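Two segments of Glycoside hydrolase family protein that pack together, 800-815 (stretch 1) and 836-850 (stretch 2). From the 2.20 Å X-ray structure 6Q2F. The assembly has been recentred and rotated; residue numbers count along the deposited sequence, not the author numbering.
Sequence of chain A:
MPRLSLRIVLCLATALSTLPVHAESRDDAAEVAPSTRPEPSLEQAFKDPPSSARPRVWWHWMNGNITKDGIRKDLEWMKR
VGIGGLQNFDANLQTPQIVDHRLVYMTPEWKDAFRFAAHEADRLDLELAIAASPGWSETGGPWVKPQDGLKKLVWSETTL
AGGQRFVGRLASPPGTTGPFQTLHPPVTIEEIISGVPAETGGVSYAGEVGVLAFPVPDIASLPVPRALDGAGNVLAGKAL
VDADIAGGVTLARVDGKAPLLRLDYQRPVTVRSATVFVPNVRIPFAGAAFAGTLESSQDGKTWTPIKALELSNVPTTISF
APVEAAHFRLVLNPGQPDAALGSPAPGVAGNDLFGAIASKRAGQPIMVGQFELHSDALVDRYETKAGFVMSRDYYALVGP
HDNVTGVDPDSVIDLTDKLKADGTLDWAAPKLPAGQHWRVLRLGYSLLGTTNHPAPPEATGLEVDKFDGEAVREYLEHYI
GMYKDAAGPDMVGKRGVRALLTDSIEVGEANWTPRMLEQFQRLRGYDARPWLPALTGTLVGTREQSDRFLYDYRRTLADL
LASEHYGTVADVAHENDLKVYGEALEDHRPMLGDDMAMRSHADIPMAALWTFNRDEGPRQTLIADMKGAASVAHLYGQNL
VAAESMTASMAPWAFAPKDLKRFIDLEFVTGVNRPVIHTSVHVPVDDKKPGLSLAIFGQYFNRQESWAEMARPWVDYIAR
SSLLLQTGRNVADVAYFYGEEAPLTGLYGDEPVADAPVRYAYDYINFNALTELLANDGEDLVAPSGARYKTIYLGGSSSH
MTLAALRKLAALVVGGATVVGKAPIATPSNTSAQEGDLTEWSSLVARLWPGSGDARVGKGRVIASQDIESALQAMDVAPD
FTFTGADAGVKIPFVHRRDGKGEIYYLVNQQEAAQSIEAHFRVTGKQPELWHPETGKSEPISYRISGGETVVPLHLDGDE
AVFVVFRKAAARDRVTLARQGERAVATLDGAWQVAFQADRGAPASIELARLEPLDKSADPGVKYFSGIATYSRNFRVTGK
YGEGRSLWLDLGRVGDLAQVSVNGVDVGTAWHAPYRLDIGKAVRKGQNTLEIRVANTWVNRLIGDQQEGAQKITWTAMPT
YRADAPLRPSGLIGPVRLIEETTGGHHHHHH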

ATOM      1  N   HIS A 800     -21.419  -8.713  -7.695  1.00 34.45           N
ATOM      2  CA  HIS A 800     -22.235  -7.514  -7.809  1.00 32.67           C
ATOM      3  C   HIS A 800     -21.638  -6.687  -8.935  1.00 33.93           C
ATOM      4  O   HIS A 800     -20.492  -6.238  -8.842  1.00 31.64           O
HETATM    5  N   MSE A 801     -22.415  -6.483  -9.986  1.00 30.55           N
HETATM    6  CA  MSE A 801     -21.926  -5.780 -11.149  1.00 28.67           C
HETATM    7  C   MSE A 801     -22.957  -4.785 -11.652  1.00 32.84           C
HETATM    8  O   MSE A 801     -24.156  -5.050 -11.693  1.00 30.74           O
ATOM      9  N   THR A 802     -22.460  -3.630 -12.046  1.00 28.13           N
ATOM     10  CA  THR A 802     -23.313  -2.554 -12.491  1.00 36.68           C
ATOM     11  C   THR A 802     -23.684  -2.753 -13.969  1.00 38.14           C
ATOM     12  O   THR A 802     -23.014  -3.478 -14.722  1.00 30.60           O
ATOM     13  N   LEU A 803     -24.797  -2.142 -14.375  1.00 34.82           N
ATOM     14  CA  LEU A 803     -25.200  -2.256 -15.771  1.00 37.85           C
ATOM     15  C   LEU A 803     -24.116  -1.707 -16.685  1.00 34.43           C
ATOM     16  O   LEU A 803     -23.803  -2.305 -17.717  1.00 33.24           O
ATOM     17  N   ALA A 804     -23.512  -0.582 -16.299  1.00 27.04           N
ATOM     18  CA  ALA A 804     -22.444   0.020 -17.091  1.00 31.53           C
ATOM     19  C   ALA A 804     -21.284  -0.950 -17.292  1.00 34.88           C
ATOM     20  O   ALA A 804     -20.734  -1.057 -18.393  1.00 35.93           O
ATOM     21  N   ALA A 805     -20.876  -1.652 -16.233  1.00 27.17           N
ATOM     22  CA  ALA A 805     -19.814  -2.637 -16.395  1.00 25.71           C
ATOM     23  C   ALA A 805     -20.298  -3.787 -17.254  1.00 27.56           C
ATOM     24  O   ALA A 805     -19.579  -4.257 -18.139  1.00 30.70           O
ATOM     25  N   LEU A 806     -21.519  -4.262 -16.998  1.00 27.15           N
ATOM     26  CA  LEU A 806     -22.023  -5.424 -17.726  1.00 27.44           C
ATOM     27  C   LEU A 806     -22.161  -5.117 -19.211  1.00 29.53           C
ATOM     28  O   LEU A 806     -21.856  -5.966 -20.066  1.00 31.96           O
ATOM     29  N   ARG A 807     -22.600  -3.896 -19.532  1.00 28.24           N
ATOM     30  CA  ARG A 807     -22.692  -3.459 -20.919  1.00 35.90           C
ATOM     31  C   ARG A 807     -21.349  -3.578 -21.621  1.00 33.00           C
ATOM     32  O   ARG A 807     -21.253  -4.112 -22.731  1.00 34.88           O
ATOM     33  N   LYS A 808     -20.301  -3.045 -20.994  1.00 33.59           N
ATOM     34  CA  LYS A 808     -18.989  -3.083 -21.620  1.00 35.71           C
ATOM     35  C   LYS A 808     -18.492  -4.511 -21.745  1.00 32.62           C
ATOM     36  O   LYS A 808     -17.912  -4.894 -22.767  1.00 34.42           O
ATOM     37  N   LEU A 809     -18.728  -5.320 -20.720  1.00 30.69           N
ATOM     38  CA  LEU A 809     -18.289  -6.707 -20.755  1.00 30.97           C
ATOM     39  C   LEU A 809     -19.004  -7.469 -21.862  1.00 35.17           C
ATOM     40  O   LEU A 809     -18.369  -8.180 -22.651  1.00 32.36           O
ATOM     41  N   ALA A 810     -20.327  -7.306 -21.951  1.00 32.59           N
ATOM     42  CA  ALA A 810     -21.083  -7.925 -23.034  1.00 30.00           C
ATOM     43  C   ALA A 810     -20.590  -7.451 -24.390  1.00 33.34           C
ATOM     44  O   ALA A 810     -20.493  -8.245 -25.331  1.00 32.60           O
ATOM     45  N   ALA A 811     -20.285  -6.158 -24.520  1.00 29.52           N
ATOM     46  CA  ALA A 811     -19.863  -5.651 -25.820  1.00 31.18           C
ATOM     47  C   ALA A 811     -18.509  -6.237 -26.217  1.00 36.07           C
ATOM     48  O   ALA A 811     -18.281  -6.563 -27.390  1.00 35.71           O
ATOM     49  N   LEU A 812     -17.599  -6.396 -25.253  1.00 30.88           N
ATOM     50  CA  LEU A 812     -16.310  -6.996 -25.574  1.00 30.86           C
ATOM     51  C   LEU A 812     -16.472  -8.463 -25.952  1.00 31.81           C
ATOM     52  O   LEU A 812     -15.879  -8.921 -26.934  1.00 33.94           O
ATOM     53  N   VAL A 813     -17.267  -9.209 -25.178  1.00 28.44           N
ATOM     54  CA  VAL A 813     -17.605 -10.590 -25.526  1.00 32.70           C
ATOM     55  C   VAL A 813     -18.160 -10.660 -26.944  1.00 34.84           C
ATOM     56  O   VAL A 813     -17.618 -11.363 -27.806  1.00 37.97           O
ATOM     57  N   VAL A 814     -19.240  -9.912 -27.214  1.00 31.60           N
ATOM     58  CA  VAL A 814     -19.858  -9.955 -28.545  1.00 32.35           C
ATOM     59  C   VAL A 814     -18.852  -9.540 -29.622  1.00 36.81           C
ATOM     60  O   VAL A 814     -18.894 -10.031 -30.757  1.00 33.35           O
ATOM     61  N   GLY A 815     -17.904  -8.661 -29.270  1.00 28.50           N
ATOM     62  CA  GLY A 815     -16.865  -8.254 -30.202  1.00 30.21           C
ATOM     63  C   GLY A 815     -15.736  -9.262 -30.377  1.00 37.52           C
ATOM     64  O   GLY A 815     -14.833  -9.012 -31.183  1.00 35.67           O
ATOM     65  N   GLY A 836     -34.238   3.859 -15.944  1.00 45.99           N
ATOM     66  CA  GLY A 836     -35.216   3.033 -16.628  1.00 47.42           C
ATOM     67  C   GLY A 836     -34.665   1.848 -17.392  1.00 54.91           C
ATOM     68  O   GLY A 836     -35.343   1.342 -18.292  1.00 62.62           O
ATOM     69  N   ASP A 837     -33.460   1.404 -17.057  1.00 50.03           N
ATOM     70  CA  ASP A 837     -32.794   0.288 -17.729  1.00 55.53           C
ATOM     71  C   ASP A 837     -32.842  -1.036 -16.983  1.00 65.90           C
ATOM     72  O   ASP A 837     -31.984  -1.879 -17.076  1.00 65.27           O
ATOM     73  N   LEU A 838     -33.886  -1.203 -16.231  1.00 83.80           N
ATOM     74  CA  LEU A 838     -34.134  -2.410 -15.467  1.00 90.60           C
ATOM     75  C   LEU A 838     -33.824  -3.685 -16.239  1.00 84.42           C
ATOM     76  O   LEU A 838     -32.838  -4.374 -16.002  1.00 82.73           O
ATOM     77  N   THR A 839     -34.714  -3.969 -17.167  1.00 60.77           N
ATOM     78  CA  THR A 839     -34.691  -5.105 -18.048  1.00 50.07           C
ATOM     79  C   THR A 839     -33.397  -5.461 -18.755  1.00 41.90           C
ATOM     80  O   THR A 839     -33.123  -6.593 -18.959  1.00 42.15           O
ATOM     81  N   GLU A 840     -32.635  -4.480 -19.148  1.00 38.06           N
ATOM     82  CA  GLU A 840     -31.422  -4.690 -19.932  1.00 37.99           C
ATOM     83  C   GLU A 840     -30.358  -5.458 -19.153  1.00 44.54           C
ATOM     84  O   GLU A 840     -29.663  -6.312 -19.721  1.00 39.75           O
ATOM     85  N   TRP A 841     -30.221  -5.178 -17.854  1.00 42.97           N
ATOM     86  CA  TRP A 841     -29.255  -5.903 -17.031  1.00 34.73           C
ATOM     87  C   TRP A 841     -29.536  -7.398 -17.079  1.00 36.90           C
ATOM     88  O   TRP A 841     -28.630  -8.203 -17.325  1.00 39.71           O
ATOM     89  N   SER A 842     -30.802  -7.781 -16.880  1.00 37.43           N
ATOM     90  CA  SER A 842     -31.178  -9.192 -16.908  1.00 47.22           C
ATOM     91  C   SER A 842     -30.997  -9.799 -18.296  1.00 44.46           C
ATOM     92  O   SER A 842     -30.616 -10.967 -18.422  1.00 46.33           O
ATOM     93  N   SER A 843     -31.291  -9.036 -19.349  1.00 41.60           N
ATOM     94  CA  SER A 843     -31.119  -9.567 -20.698  1.00 46.28           C
ATOM     95  C   SER A 843     -29.653  -9.865 -20.972  1.00 39.80           C
ATOM     96  O   SER A 843     -29.314 -10.901 -21.554  1.00 41.71           O
ATOM     97  N   LEU A 844     -28.769  -8.956 -20.560  1.00 31.21           N
ATOM     98  CA  LEU A 844     -27.350  -9.153 -20.802  1.00 34.65           C
ATOM     99  C   LEU A 844     -26.829 -10.340 -20.007  1.00 36.27           C
ATOM    100  O   LEU A 844     -26.020 -11.122 -20.516  1.00 43.39           O
ATOM    101  N   VAL A 845     -27.287 -10.501 -18.762  1.00 34.01           N
ATOM    102  CA  VAL A 845     -26.879 -11.679 -18.006  1.00 36.92           C
ATOM    103  C   VAL A 845     -27.362 -12.938 -18.711  1.00 38.45           C
ATOM    104  O   VAL A 845     -26.602 -13.897 -18.878  1.00 39.41           O
ATOM    105  N   ALA A 846     -28.619 -12.947 -19.171  1.00 36.35           N
ATOM    106  CA  ALA A 846     -29.126 -14.134 -19.857  1.00 39.96           C
ATOM    107  C   ALA A 846     -28.340 -14.419 -21.133  1.00 37.54           C
ATOM    108  O   ALA A 846     -28.142 -15.580 -21.486  1.00 40.92           O
ATOM    109  N   ARG A 847     -27.857 -13.381 -21.822  1.00 42.47           N
ATOM    110  CA  ARG A 847     -27.126 -13.614 -23.066  1.00 41.99           C
ATOM    111  C   ARG A 847     -25.734 -14.174 -22.799  1.00 47.73           C
ATOM    112  O   ARG A 847     -25.300 -15.118 -23.473  1.00 50.28           O
ATOM    113  N   LEU A 848     -25.014 -13.611 -21.829  1.00 41.78           N
ATOM    114  CA  LEU A 848     -23.661 -14.091 -21.583  1.00 38.03           C
ATOM    115  C   LEU A 848     -23.656 -15.406 -20.824  1.00 36.73           C
ATOM    116  O   LEU A 848     -22.686 -16.161 -20.925  1.00 36.37           O
ATOM    117  N   TRP A 849     -24.703 -15.684 -20.056  1.00 34.67           N
ATOM    118  CA  TRP A 849     -24.780 -16.891 -19.230  1.00 39.60           C
ATOM    119  C   TRP A 849     -26.075 -17.626 -19.538  1.00 45.30           C
ATOM    120  O   TRP A 849     -26.976 -17.705 -18.694  1.00 45.84           O
ATOM    121  N   PRO A 850     -26.199 -18.187 -20.748  1.00 42.11           N
ATOM    122  CA  PRO A 850     -27.483 -18.800 -21.145  1.00 40.45           C
ATOM    123  C   PRO A 850     -27.791 -20.091 -20.423  1.00 40.28           C
ATOM    124  O   PRO A 850     -28.964 -20.488 -20.375  1.00 41.85           O
TER

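Helices 803-814 and 838-848 run in broadly the same direction, with 38° between their N-to-C vectors and axes 10.0 Å apart at closest approach. The two stretches bury 747 Å² between them, both sides summed, and three residues carry the largest shares: Leu806 (84 Å²), Leu848 (82 Å²) and Trp841 (77 Å²).

Leu806 points its CA-to-CB bond toward the second helix and adopts the t, p rotamer (chi1 -178°, chi2 61°). Its CD2 methyl lies over one face of Trp841, 3.9 Å from the centroid of the five-membered ring and only 9° off the ring normal, which is the geometry of a CH-pi contact. The same Leu806 CD2 reaches Leu844 CB and Val845 CG2, each at 3.7 Å, so this methyl is enclosed by three side chains of the opposing helix. The other methyl serves a different neighbour: Leu806 CD1 meets the edge of the Trp849 ring, 4.1 Å from CZ3.

Trp841 starts out sideways from its CA, but chi1 of -171° (t) and chi2 of 99° bring the indole nearer to the first stretch. There its NE1 donates a hydrogen bond to Met801 O at 2.9 Å, with an N-H...O angle of 159°. The acceptor lies near the ring plane, as expected for an indole N-H, leaving a ring face free for Leu806. This bond ties the helix to the loop just before helix 803-814; at the start of that helix the CA atoms of Leu803 and Trp841 are 5.6 Å apart. Leu803 (t, p) fills in beside it, with CD1 4.1 Å from Trp841 CB.

Leu848 (m, t; chi1 -60°, chi2 -154°) anchors the C-terminal half. Its CD1 lies 3.8 Å from Ala810 CA, so it packs against the backbone of the first helix as well as its side chains. The same CD1 is 4.1 Å from Val813 CG2 and 4.2 Å from Leu809 CD2, while Leu848 CD2 is 4.1 Å from Ala810 CB. One turn earlier, Leu844 (m, t) is a knob in the hole formed by Leu803, Leu806, Arg807 and Ala810. Its two methyls diverge: CD1 is 4.0 Å from Leu803 CD1, and CD2 is 3.8 Å from Ala810 CB.

Charged groups border this apolar layer. The extended Arg807 side chain (chi1 -84°, then t, t) meets Glu840 (t, t) through paired hydrogen bonds within a salt bridge: Arg807 NE to Glu840 OE2 at 2.8 Å and 170°, and Arg807 NH2 to Glu840 OE1 at 2.8 Å and 159°. Both angles are near linear, consistent with a bidentate carboxylate. Arg807 NH2 also forms a salt bridge with Asp837 OD2 at 3.2 Å. Farther along, Arg847 (t, t, t) makes an apolar use of its guanidinium: Val814 CG2 lies over one face, 3.6 Å from Arg847 NH1.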

ATOM      1  CB  HIS A 800     -22.261  -6.702  -6.514  1.00 31.25           C
ATOM      2  CG  HIS A 800     -22.976  -7.371  -5.383  1.00 39.42           C
ATOM      3  ND1 HIS A 800     -22.544  -8.551  -4.816  1.00 45.24           N
ATOM      4  CD2 HIS A 800     -24.076  -7.005  -4.688  1.00 40.02           C
ATOM      5  CE1 HIS A 800     -23.355  -8.891  -3.833  1.00 41.01           C
ATOM      6  NE2 HIS A 800     -24.292  -7.967  -3.732  1.00 42.34           N
HETATM    7  CB  MSE A 801     -21.557  -6.771 -12.252  1.00 34.71           C
HETATM    8  CG  MSE A 801     -20.885  -6.136 -13.458  1.00 30.38           C
HETATM    9 SE   MSE A 801     -20.547  -7.486 -14.801  0.73 28.32          SE
HETATM   10  CE  MSE A 801     -19.224  -8.511 -13.843  1.00 26.63           C
ATOM     11  CB  THR A 802     -22.585  -1.238 -12.231  1.00 34.10           C
ATOM     12  OG1 THR A 802     -23.525  -0.179 -12.115  1.00 67.75           O
ATOM     13  CG2 THR A 802     -21.592  -0.951 -13.332  1.00 21.29           C
ATOM     14  CB  LEU A 803     -26.533  -1.539 -16.015  1.00 32.21           C
ATOM     15  CG  LEU A 803     -26.974  -1.567 -17.488  1.00 30.52           C
ATOM     16  CD1 LEU A 803     -27.100  -3.001 -18.001  1.00 30.70           C
ATOM     17  CD2 LEU A 803     -28.286  -0.827 -17.682  1.00 36.20           C
ATOM     18  CB  ALA A 804     -21.947   1.302 -16.411  1.00 24.61           C
ATOM     19  CB  ALA A 805     -19.331  -3.157 -15.036  1.00 20.77           C
ATOM     20  CB  LEU A 806     -23.356  -5.859 -17.129  1.00 29.92           C
ATOM     21  CG  LEU A 806     -24.009  -7.094 -17.738  1.00 31.47           C
ATOM     22  CD1 LEU A 806     -23.099  -8.302 -17.576  1.00 28.82           C
ATOM     23  CD2 LEU A 806     -25.331  -7.337 -17.035  1.00 29.47           C
ATOM     24  CB  ARG A 807     -23.173  -2.016 -20.980  1.00 37.30           C
ATOM     25  CG  ARG A 807     -24.682  -1.849 -20.907  1.00 36.68           C
ATOM     26  CD  ARG A 807     -25.020  -0.376 -20.625  1.00 33.74           C
ATOM     27  NE  ARG A 807     -26.429  -0.093 -20.855  1.00 39.69           N
ATOM     28  CZ  ARG A 807     -27.003   1.071 -20.596  1.00 38.59           C
ATOM     29  NH1 ARG A 807     -26.277   2.057 -20.084  1.00 39.34           N
ATOM     30  NH2 ARG A 807     -28.294   1.245 -20.849  1.00 39.99           N
ATOM     31  CB  LYS A 808     -17.992  -2.243 -20.824  1.00 39.44           C
ATOM     32  CG  LYS A 808     -16.734  -1.977 -21.617  1.00 52.35           C
ATOM     33  CD  LYS A 808     -16.997  -0.990 -22.764  1.00 62.22           C
ATOM     34  CE  LYS A 808     -15.857  -1.015 -23.780  1.00 68.22           C
ATOM     35  NZ  LYS A 808     -15.980   0.033 -24.839  1.00 71.98           N
ATOM     36  CB  LEU A 809     -18.540  -7.338 -19.394  1.00 30.10           C
ATOM     37  CG  LEU A 809     -17.950  -8.700 -19.133  1.00 37.19           C
ATOM     38  CD1 LEU A 809     -16.436  -8.567 -18.845  1.00 26.20           C
ATOM     39  CD2 LEU A 809     -18.708  -9.301 -17.969  1.00 40.60           C
ATOM     40  CB  ALA A 810     -22.576  -7.626 -22.882  1.00 24.30           C
ATOM     41  CB  ALA A 811     -19.810  -4.123 -25.800  1.00 27.33           C
ATOM     42  CB  LEU A 812     -15.348  -6.842 -24.399  1.00 30.15           C
ATOM     43  CG  LEU A 812     -14.925  -5.411 -24.055  1.00 33.30           C
ATOM     44  CD1 LEU A 812     -14.216  -5.382 -22.710  1.00 27.13           C
ATOM     45  CD2 LEU A 812     -14.020  -4.852 -25.144  1.00 32.84           C
ATOM     46  CB  VAL A 813     -18.596 -11.183 -24.504  1.00 32.31           C
ATOM     47  CG1 VAL A 813     -19.070 -12.549 -24.960  1.00 29.39           C
ATOM     48  CG2 VAL A 813     -17.952 -11.299 -23.129  1.00 28.84           C
ATOM     49  CB  VAL A 814     -21.135  -9.095 -28.567  1.00 30.71           C
ATOM     50  CG1 VAL A 814     -21.667  -8.911 -29.993  1.00 26.78           C
ATOM     51  CG2 VAL A 814     -22.223  -9.779 -27.715  1.00 31.28           C
ATOM     52  CB  ASP A 837     -31.353   0.642 -18.066  1.00 46.89           C
ATOM     53  CG  ASP A 837     -31.241   1.696 -19.111  1.00 48.59           C
ATOM     54  OD1 ASP A 837     -31.887   1.598 -20.140  1.00 53.51           O
ATOM     55  OD2 ASP A 837     -30.492   2.633 -18.918  1.00 48.77           O
ATOM     56  CB  LEU A 838     -35.625  -2.428 -15.113  1.00 99.74           C
ATOM     57  CG  LEU A 838     -36.533  -1.332 -15.695  1.00 93.68           C
ATOM     58  CD1 LEU A 838     -37.996  -1.709 -15.626  1.00 93.76           C
ATOM     59  CD2 LEU A 838     -36.254  -0.031 -14.978  1.00 90.15           C
ATOM     60  CB  THR A 839     -35.753  -4.829 -19.122  1.00 53.77           C
ATOM     61  OG1 THR A 839     -37.016  -4.753 -18.482  1.00 62.11           O
ATOM     62  CG2 THR A 839     -35.797  -5.871 -20.210  1.00 50.41           C
ATOM     63  CB  GLU A 840     -30.874  -3.346 -20.417  1.00 33.93           C
ATOM     64  CG  GLU A 840     -29.579  -3.484 -21.214  1.00 39.42           C
ATOM     65  CD  GLU A 840     -28.997  -2.145 -21.621  1.00 43.70           C
ATOM     66  OE1 GLU A 840     -29.646  -1.108 -21.367  1.00 44.52           O
ATOM     67  OE2 GLU A 840     -27.889  -2.135 -22.188  1.00 44.92           O
ATOM     68  CB  TRP A 841     -29.311  -5.388 -15.589  1.00 35.93           C
ATOM     69  CG  TRP A 841     -28.226  -5.882 -14.664  1.00 31.32           C
ATOM     70  CD1 TRP A 841     -27.094  -5.214 -14.313  1.00 31.31           C
ATOM     71  CD2 TRP A 841     -28.187  -7.135 -13.948  1.00 27.76           C
ATOM     72  NE1 TRP A 841     -26.347  -5.964 -13.437  1.00 33.25           N
ATOM     73  CE2 TRP A 841     -26.993  -7.146 -13.194  1.00 31.54           C
ATOM     74  CE3 TRP A 841     -29.047  -8.232 -13.864  1.00 30.00           C
ATOM     75  CZ2 TRP A 841     -26.632  -8.214 -12.377  1.00 29.08           C
ATOM     76  CZ3 TRP A 841     -28.685  -9.294 -13.053  1.00 34.45           C
ATOM     77  CH2 TRP A 841     -27.489  -9.278 -12.322  1.00 33.74           C
ATOM     78  CB  SER A 842     -32.626  -9.366 -16.448  1.00 44.50           C
ATOM     79  OG  SER A 842     -32.727  -9.281 -15.035  1.00 53.06           O
ATOM     80  CB  SER A 843     -31.661  -8.579 -21.733  1.00 40.33           C
ATOM     81  OG  SER A 843     -33.042  -8.356 -21.539  1.00 57.31           O
ATOM     82  CB  LEU A 844     -26.576  -7.876 -20.461  1.00 33.86           C
ATOM     83  CG  LEU A 844     -26.825  -6.728 -21.443  1.00 34.41           C
ATOM     84  CD1 LEU A 844     -26.116  -5.465 -20.988  1.00 36.54           C
ATOM     85  CD2 LEU A 844     -26.348  -7.113 -22.833  1.00 30.50           C
ATOM     86  CB  VAL A 845     -27.382 -11.604 -16.554  1.00 38.00           C
ATOM     87  CG1 VAL A 845     -27.192 -12.948 -15.867  1.00 36.75           C
ATOM     88  CG2 VAL A 845     -26.611 -10.528 -15.786  1.00 36.41           C
ATOM     89  CB  ALA A 846     -30.632 -13.993 -20.166  1.00 34.37           C
ATOM     90  CB  ARG A 847     -27.029 -12.328 -23.895  1.00 39.59           C
ATOM     91  CG  ARG A 847     -26.728 -12.628 -25.369  1.00 41.80           C
ATOM     92  CD  ARG A 847     -26.403 -11.384 -26.194  1.00 43.83           C
ATOM     93  NE  ARG A 847     -25.859 -11.790 -27.489  1.00 42.66           N
ATOM     94  CZ  ARG A 847     -25.557 -10.958 -28.482  1.00 43.77           C
ATOM     95  NH1 ARG A 847     -25.744  -9.658 -28.353  1.00 38.88           N
ATOM     96  NH2 ARG A 847     -25.073 -11.434 -29.620  1.00 47.00           N
ATOM     97  CB  LEU A 848     -22.827 -13.063 -20.805  1.00 33.36           C
ATOM     98  CG  LEU A 848     -22.572 -11.677 -21.370  1.00 39.23           C
ATOM     99  CD1 LEU A 848     -21.292 -11.070 -20.827  1.00 34.69           C
ATOM    100  CD2 LEU A 848     -22.583 -11.686 -22.875  1.00 49.82           C
ATOM    101  CB  TRP A 849     -24.675 -16.542 -17.745  1.00 38.68           C
ATOM    102  CG  TRP A 849     -23.286 -16.118 -17.369  1.00 38.78           C
ATOM    103  CD1 TRP A 849     -22.243 -16.935 -17.071  1.00 36.85           C
ATOM    104  CD2 TRP A 849     -22.790 -14.778 -17.273  1.00 31.82           C
ATOM    105  NE1 TRP A 849     -21.129 -16.193 -16.791  1.00 36.94           N
ATOM    106  CE2 TRP A 849     -21.433 -14.865 -16.911  1.00 32.99           C
ATOM    107  CE3 TRP A 849     -23.360 -13.516 -17.452  1.00 33.67           C
ATOM    108  CZ2 TRP A 849     -20.635 -13.736 -16.721  1.00 30.09           C
ATOM    109  CZ3 TRP A 849     -22.563 -12.390 -17.271  1.00 32.31           C
ATOM    110  CH2 TRP A 849     -21.219 -12.512 -16.910  1.00 31.84           C
ATOM    111  CB  PRO A 850     -27.316 -19.040 -22.651  1.00 39.54           C
ATOM    112  CG  PRO A 850     -25.867 -19.204 -22.832  1.00 38.94           C
ATOM    113  CD  PRO A 850     -25.197 -18.280 -21.822  1.00 34.87           C
TER